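Local coordinates for putative periplasmic protein (Salmonella enterica subsp. enterica serovar Typhimurium, PDB 4J32) that probably protects the cell from the type VI secretion amidase effector Tae4, a papain-like peptidoglycan hydrolase, by binding it as its periplasmic immunity protein, at residues B[15-20]-B[52-57]; B[67-72]-B[82-87]. One frame throughout, in Å; residues are numbered along the deposited sequence. Where two conformers were deposited one is given.

Contact 1. Residues B[15-20]-B[52-57]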
loop_
_atom_site.group_PDB
_atom_site.type_symbol
_atom_site.label_atom_id
_atom_site.label_comp_id
_atom_site.label_asym_id
_atom_site.label_seq_id
_atom_site.Cartn_x
_atom_site.Cartn_y
_atom_site.Cartn_z
ATOM N N LYS B 15 6.334 -11.988 -1.661
ATOM C CA LYS B 15 6.574 -10.650 -1.115
ATOM C C LYS B 15 5.460 -9.678 -1.556
ATOM O O LYS B 15 4.999 -8.868 -0.765
ATOM C CB LYS B 15 7.953 -10.147 -1.544
ATOM C CG LYS B 15 9.110 -10.919 -0.870
ATOM C CD LYS B 15 10.431 -10.738 -1.613
ATOM C CE LYS B 15 11.544 -11.590 -0.958
ATOM N NZ LYS B 15 12.877 -11.352 -1.576
ATOM N N ASN B 16 4.992 -9.814 -2.791
ATOM C CA ASN B 16 3.889 -8.961 -3.284
ATOM C C ASN B 16 2.610 -9.251 -2.540
ATOM O O ASN B 16 1.862 -8.321 -2.187
ATOM C CB ASN B 16 3.666 -9.127 -4.795
ATOM C CG ASN B 16 4.810 -8.586 -5.645
ATOM O OD1 ASN B 16 5.728 -7.924 -5.165
ATOM N ND2 ASN B 16 4.755 -8.887 -6.939
ATOM N N TRP B 17 2.345 -10.554 -2.326
ATOM C CA TRP B 17 1.243 -11.004 -1.489
ATOM C C TRP B 17 1.350 -10.420 -0.086
ATOM O O TRP B 17 0.375 -9.906 0.450
ATOM C CB TRP B 17 1.157 -12.552 -1.427
ATOM C CG TRP B 17 -0.174 -13.002 -0.865
ATOM C CD1 TRP B 17 -1.284 -13.320 -1.583
ATOM C CD2 TRP B 17 -0.536 -13.130 0.515
ATOM N NE1 TRP B 17 -2.317 -13.645 -0.748
ATOM C CE2 TRP B 17 -1.892 -13.534 0.551
ATOM C CE3 TRP B 17 0.159 -12.960 1.729
ATOM C CZ2 TRP B 17 -2.585 -13.774 1.756
ATOM C CZ3 TRP B 17 -0.524 -13.188 2.925
ATOM C CH2 TRP B 17 -1.885 -13.603 2.936
ATOM N N ALA B 18 2.528 -10.529 0.521
ATOM C CA ALA B 18 2.714 -10.020 1.880
ATOM C C ALA B 18 2.310 -8.530 1.978
ATOM O O ALA B 18 1.560 -8.122 2.895
ATOM C CB ALA B 18 4.183 -10.231 2.315
ATOM N N LEU B 19 2.798 -7.728 1.043
ATOM C CA LEU B 19 2.516 -6.300 1.062
ATOM C C LEU B 19 1.014 -5.997 0.884
ATOM O O LEU B 19 0.424 -5.253 1.694
ATOM C CB LEU B 19 3.351 -5.581 -0.001
ATOM C CG LEU B 19 3.072 -4.081 -0.186
ATOM C CD1 LEU B 19 3.214 -3.299 1.170
ATOM C CD2 LEU B 19 4.039 -3.548 -1.256
ATOM N N SER B 20 0.401 -6.581 -0.149
ATOM C CA SER B 20 -1.013 -6.307 -0.415
ATOM C C SER B 20 -1.906 -6.821 0.703
ATOM O O SER B 20 -2.860 -6.131 1.080
ATOM C CB SER B 20 -1.476 -6.824 -1.786
ATOM O OG SER B 20 -0.998 -8.128 -2.024
ATOM N N GLU B 52 -1.031 -22.640 3.652
ATOM C CA GLU B 52 -0.481 -22.345 4.980
ATOM C C GLU B 52 0.685 -21.354 4.923
ATOM O O GLU B 52 0.941 -20.696 5.918
ATOM C CB GLU B 52 -0.060 -23.614 5.734
ATOM C CG GLU B 52 -1.225 -24.493 6.228
ATOM C CD GLU B 52 -1.824 -25.369 5.143
ATOM O OE1 GLU B 52 -1.284 -25.434 4.002
ATOM O OE2 GLU B 52 -2.844 -26.024 5.432
ATOM N N ILE B 53 1.404 -21.247 3.804
ATOM C CA ILE B 53 2.473 -20.222 3.786
ATOM C C ILE B 53 1.889 -18.816 3.843
ATOM O O ILE B 53 2.444 -17.929 4.479
ATOM C CB ILE B 53 3.517 -20.395 2.650
ATOM C CG1 ILE B 53 4.863 -19.761 3.100
ATOM C CG2 ILE B 53 2.987 -19.870 1.299
ATOM C CD1 ILE B 53 6.038 -20.007 2.112
ATOM N N TYR B 54 0.741 -18.627 3.203
ATOM C CA TYR B 54 0.060 -17.333 3.278
ATOM C C TYR B 54 -0.515 -17.073 4.681
ATOM O O TYR B 54 -0.485 -15.930 5.162
ATOM C CB TYR B 54 -1.041 -17.254 2.211
ATOM C CG TYR B 54 -0.523 -17.562 0.831
ATOM C CD1 TYR B 54 -0.011 -16.543 0.015
ATOM C CD2 TYR B 54 -0.561 -18.873 0.330
ATOM C CE1 TYR B 54 0.464 -16.810 -1.273
ATOM C CE2 TYR B 54 -0.075 -19.163 -0.967
ATOM C CZ TYR B 54 0.417 -18.133 -1.750
ATOM O OH TYR B 54 0.886 -18.396 -3.014
ATOM N N HIS B 55 -1.024 -18.126 5.324
ATOM C CA HIS B 55 -1.465 -18.040 6.721
ATOM C C HIS B 55 -0.303 -17.620 7.629
ATOM O O HIS B 55 -0.497 -16.845 8.573
ATOM C CB HIS B 55 -2.030 -19.375 7.244
ATOM C CG HIS B 55 -3.236 -19.877 6.513
ATOM N ND1 HIS B 55 -3.774 -21.126 6.761
ATOM C CD2 HIS B 55 -3.987 -19.328 5.526
ATOM C CE1 HIS B 55 -4.816 -21.314 5.968
ATOM N NE2 HIS B 55 -4.961 -20.246 5.204
ATOM N N GLU B 56 0.896 -18.149 7.364
ATOM C CA GLU B 56 2.061 -17.769 8.181
ATOM C C GLU B 56 2.529 -16.327 7.889
ATOM O O GLU B 56 2.930 -15.606 8.797
ATOM C CB GLU B 56 3.218 -18.747 7.960
ATOM C CG GLU B 56 4.327 -18.634 9.037
ATOM C CD GLU B 56 3.879 -18.887 10.477
ATOM O OE1 GLU B 56 2.752 -19.392 10.744
ATOM O OE2 GLU B 56 4.703 -18.603 11.386
ATOM N N ILE B 57 2.514 -15.930 6.623
ATOM C CA ILE B 57 2.772 -14.528 6.259
ATOM C C ILE B 57 1.804 -13.604 7.022
ATOM O O ILE B 57 2.216 -12.588 7.598
ATOM C CB ILE B 57 2.687 -14.300 4.744
ATOM C CG1 ILE B 57 3.824 -15.067 4.062
ATOM C CG2 ILE B 57 2.798 -12.783 4.412
ATOM C CD1 ILE B 57 3.767 -15.119 2.496
#
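In the helical core of this immunity protein, helices 10-26 and 51-65 pack through an aromatic pair, Trp17 and Tyr54, backed by Ile57 and Ala18. The axes of segments 15-20 and 52-57 approach to 10.4 Å and cross at -47°, and the gap is bridged by Trp17, Tyr54 and Ile57. Trp17 has its CG anti to the backbone N (chi1 -165°), which carries the indole across to helix 51-65. Tyr54 meets it edge-on: its CD1 sits over the indole face, 3.5 Å from Trp17 CD2, with the phenol plane turned 66° to the five-membered ring in an edge-to-face stack. The root of the same side chain covers the other half of the indole, where Tyr54 CB stands over the six-membered ring, 3.9 Å from its centroid, as a CH-pi contact. Ile57 meets the indole at its edge. Its CG2 lies in the indole plane, 3.7 Å from Trp17 CZ3, and also touches Ala18 CB at 3.6 Å. His21 stacks on Trp17, and Tyr54 also packs on Arg92 of the Tae4 chain. What joins the segments is therefore apolar and aromatic: Tyr54 spans both rings of the indole on one face, and the segments are held by shape and dispersion rather than by polar bonds.

Contact 2. Residues B[67-72]-B[82-87]; sequences LKYNGS and CIDFIH
Tyr69 and Asp84 reach for each other from opposite directions, the phenol from the loop between helices 51-65 and 78-86, the carboxylate from the latter helix, and they meet at their polar ends. Tyr69 OH lies 2.6 Å from Asp84 OD2, a hydrogen bond given by the phenol that is short in distance but weak in geometry. The ring and carboxylate planes are 67° apart, and OD2 approaches the phenol obliquely, 3.3 Å from Tyr69 CZ and 3.4 Å from Tyr69 CE1. Both side chains have CG anti to their own carbonyl carbon (chi1 -79° for Tyr69, -75° for Asp84), and with these torsions each extends toward the other segment.

The strongest polar partner of Asp84 is Tyr8 of the second subunit, another copy of the protein, whose OH bonds to Asp84 OD1; the backbone N of Leu4 of that subunit bonds to Asp84 OD2. Tyr69 is thus one member of a buried polar cluster at the subunit interface. Several donors round one carboxylate would be expected to favour its charged form. Nearby, His87 ND1 donates to Ile83 O over 2.7 Å, with the acceptor nearly in the imidazole plane; the bond ties the His87 side chain back to the backbone four residues earlier, and the same ring meets Tyr8 of the second subunit edge-to-face.

The loop also faces the effector: Tyr69 packs on Ser134 and Ser72 N bonds to Asn135 OD1 of the Tae4 chain. Helix 78-86 is itself anchored to helix 10-26 by the Cys82-Cys22 disulfide, and Phe85 packs on Ile60 and Ala61 of helix 51-65.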
loop_
_atom_site.group_PDB
_atom_site.type_symbol
_atom_site.label_atom_id
_atom_site.label_comp_id
_atom_site.label_asym_id
_atom_site.label_seq_id
_atom_site.Cartn_x
_atom_site.Cartn_y
_atom_site.Cartn_z
ATOM N N LEU B 67 0.469 -2.766 15.640
ATOM C CA LEU B 67 1.322 -1.726 16.245
ATOM C C LEU B 67 0.593 -0.387 16.307
ATOM O O LEU B 67 -0.300 -0.102 15.490
ATOM C CB LEU B 67 2.637 -1.571 15.463
ATOM C CG LEU B 67 3.624 -2.763 15.433
ATOM C CD1 LEU B 67 4.807 -2.481 14.511
ATOM C CD2 LEU B 67 4.104 -3.119 16.818
ATOM N N LYS B 68 0.971 0.440 17.277
ATOM C CA LYS B 68 0.506 1.829 17.290
ATOM C C LYS B 68 1.686 2.716 16.965
ATOM O O LYS B 68 2.661 2.747 17.721
ATOM C CB LYS B 68 -0.090 2.214 18.652
ATOM C CG LYS B 68 -1.215 1.279 19.127
ATOM C CD LYS B 68 -2.414 1.254 18.169
ATOM C CE LYS B 68 -3.209 -0.035 18.356
ATOM N NZ LYS B 68 -4.683 0.170 18.186
ATOM N N TYR B 69 1.591 3.429 15.841
ATOM C CA TYR B 69 2.627 4.364 15.421
ATOM C C TYR B 69 2.157 5.811 15.621
ATOM O O TYR B 69 1.010 6.143 15.325
ATOM C CB TYR B 69 2.963 4.157 13.936
ATOM C CG TYR B 69 3.864 2.984 13.604
ATOM C CD1 TYR B 69 4.099 2.629 12.255
ATOM C CD2 TYR B 69 4.532 2.260 14.610
ATOM C CE1 TYR B 69 4.954 1.570 11.921
ATOM C CE2 TYR B 69 5.385 1.185 14.276
ATOM C CZ TYR B 69 5.598 0.861 12.933
ATOM O OH TYR B 69 6.458 -0.178 12.607
ATOM N N ASN B 70 3.066 6.652 16.091
ATOM C CA ASN B 70 2.761 8.052 16.409
ATOM C C ASN B 70 3.771 8.986 15.737
ATOM O O ASN B 70 4.864 8.562 15.363
ATOM C CB ASN B 70 2.784 8.237 17.928
ATOM C CG ASN B 70 1.785 7.331 18.639
ATOM O OD1 ASN B 70 0.572 7.576 18.577
ATOM N ND2 ASN B 70 2.285 6.276 19.316
ATOM N N GLY B 71 3.387 10.242 15.549
ATOM C CA GLY B 71 4.283 11.220 14.966
ATOM C C GLY B 71 3.902 12.625 15.356
ATOM O O GLY B 71 2.956 12.836 16.121
ATOM N N SER B 72 4.647 13.599 14.845
ATOM C CA SER B 72 4.386 15.019 15.154
ATOM C C SER B 72 3.336 15.624 14.222
ATOM O O SER B 72 3.055 16.832 14.274
ATOM C CB SER B 72 5.674 15.829 15.076
ATOM O OG SER B 72 6.203 15.767 13.764
ATOM N N CYS B 82 2.948 -1.483 7.156
ATOM C CA CYS B 82 3.130 -2.482 6.093
ATOM C C CYS B 82 4.471 -2.322 5.386
ATOM O O CYS B 82 5.078 -3.311 4.953
ATOM C CB CYS B 82 1.974 -2.419 5.108
ATOM S SG CYS B 82 0.449 -2.891 5.886
ATOM N N ILE B 83 4.957 -1.084 5.300
ATOM C CA ILE B 83 6.285 -0.869 4.708
ATOM C C ILE B 83 7.363 -1.457 5.649
ATOM O O ILE B 83 8.290 -2.133 5.199
ATOM C CB ILE B 83 6.531 0.631 4.353
ATOM C CG1 ILE B 83 5.644 1.008 3.138
ATOM C CG2 ILE B 83 8.028 0.877 4.018
ATOM C CD1 ILE B 83 5.560 2.452 2.814
ATOM N N ASP B 84 7.206 -1.240 6.949
ATOM C CA ASP B 84 8.140 -1.849 7.900
ATOM C C ASP B 84 8.028 -3.382 7.809
ATOM O O ASP B 84 9.041 -4.107 7.866
ATOM C CB ASP B 84 7.853 -1.371 9.331
ATOM C CG ASP B 84 8.328 0.069 9.585
ATOM O OD1 ASP B 84 9.059 0.645 8.727
ATOM O OD2 ASP B 84 8.016 0.599 10.681
ATOM N N PHE B 85 6.798 -3.865 7.727
ATOM C CA PHE B 85 6.552 -5.323 7.654
ATOM C C PHE B 85 7.314 -5.967 6.497
ATOM O O PHE B 85 7.930 -7.015 6.676
ATOM C CB PHE B 85 5.053 -5.583 7.495
ATOM C CG PHE B 85 4.696 -7.014 7.099
ATOM C CD1 PHE B 85 5.202 -8.106 7.811
ATOM C CD2 PHE B 85 3.801 -7.250 6.039
ATOM C CE1 PHE B 85 4.850 -9.447 7.446
ATOM C CE2 PHE B 85 3.429 -8.576 5.682
ATOM C CZ PHE B 85 3.962 -9.658 6.380
ATOM N N ILE B 86 7.293 -5.347 5.313
ATOM C CA ILE B 86 7.881 -6.027 4.155
ATOM C C ILE B 86 9.410 -6.081 4.208
ATOM O O ILE B 86 10.032 -6.815 3.423
ATOM C CB ILE B 86 7.329 -5.527 2.800
ATOM C CG1 ILE B 86 7.609 -4.027 2.595
ATOM C CG2 ILE B 86 5.841 -5.839 2.717
ATOM C CD1 ILE B 86 7.486 -3.560 1.133
ATOM N N HIS B 87 10.002 -5.361 5.170
ATOM C CA HIS B 87 11.448 -5.445 5.453
ATOM C C HIS B 87 11.795 -6.437 6.569
ATOM O O HIS B 87 12.975 -6.606 6.936
ATOM C CB HIS B 87 11.998 -4.059 5.803
ATOM C CG HIS B 87 11.949 -3.096 4.650
ATOM N ND1 HIS B 87 10.829 -2.353 4.357
ATOM C CD2 HIS B 87 12.881 -2.757 3.726
ATOM C CE1 HIS B 87 11.065 -1.606 3.289
ATOM N NE2 HIS B 87 12.304 -1.830 2.888
#

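Overall arrangement
Contact 1 comes first along the chain and is complete by residue 57; contact 2 starts at residue 67, and their centres lie about 18 Å apart in an all-helical protein. Contact 1 is near the middle, about 5 Å from the chain's centre, whereas contact 2 lies about 14 Å out, toward the loop that leads from helix 51-65 to helix 78-86. Phe85 connects them: its CE2 is 3.4 Å from Ala18 O and its CZ 3.6 Å from Ile57 O, while Leu19 packs on Ile86. Helix 78-86 is thus set against the helix pair of contact 1, while Ile83, Asp84 and His87 touch the second subunit. Residues of both contacts also touch Tae4, consistent with one compact scaffold serving dimerisation and effector binding.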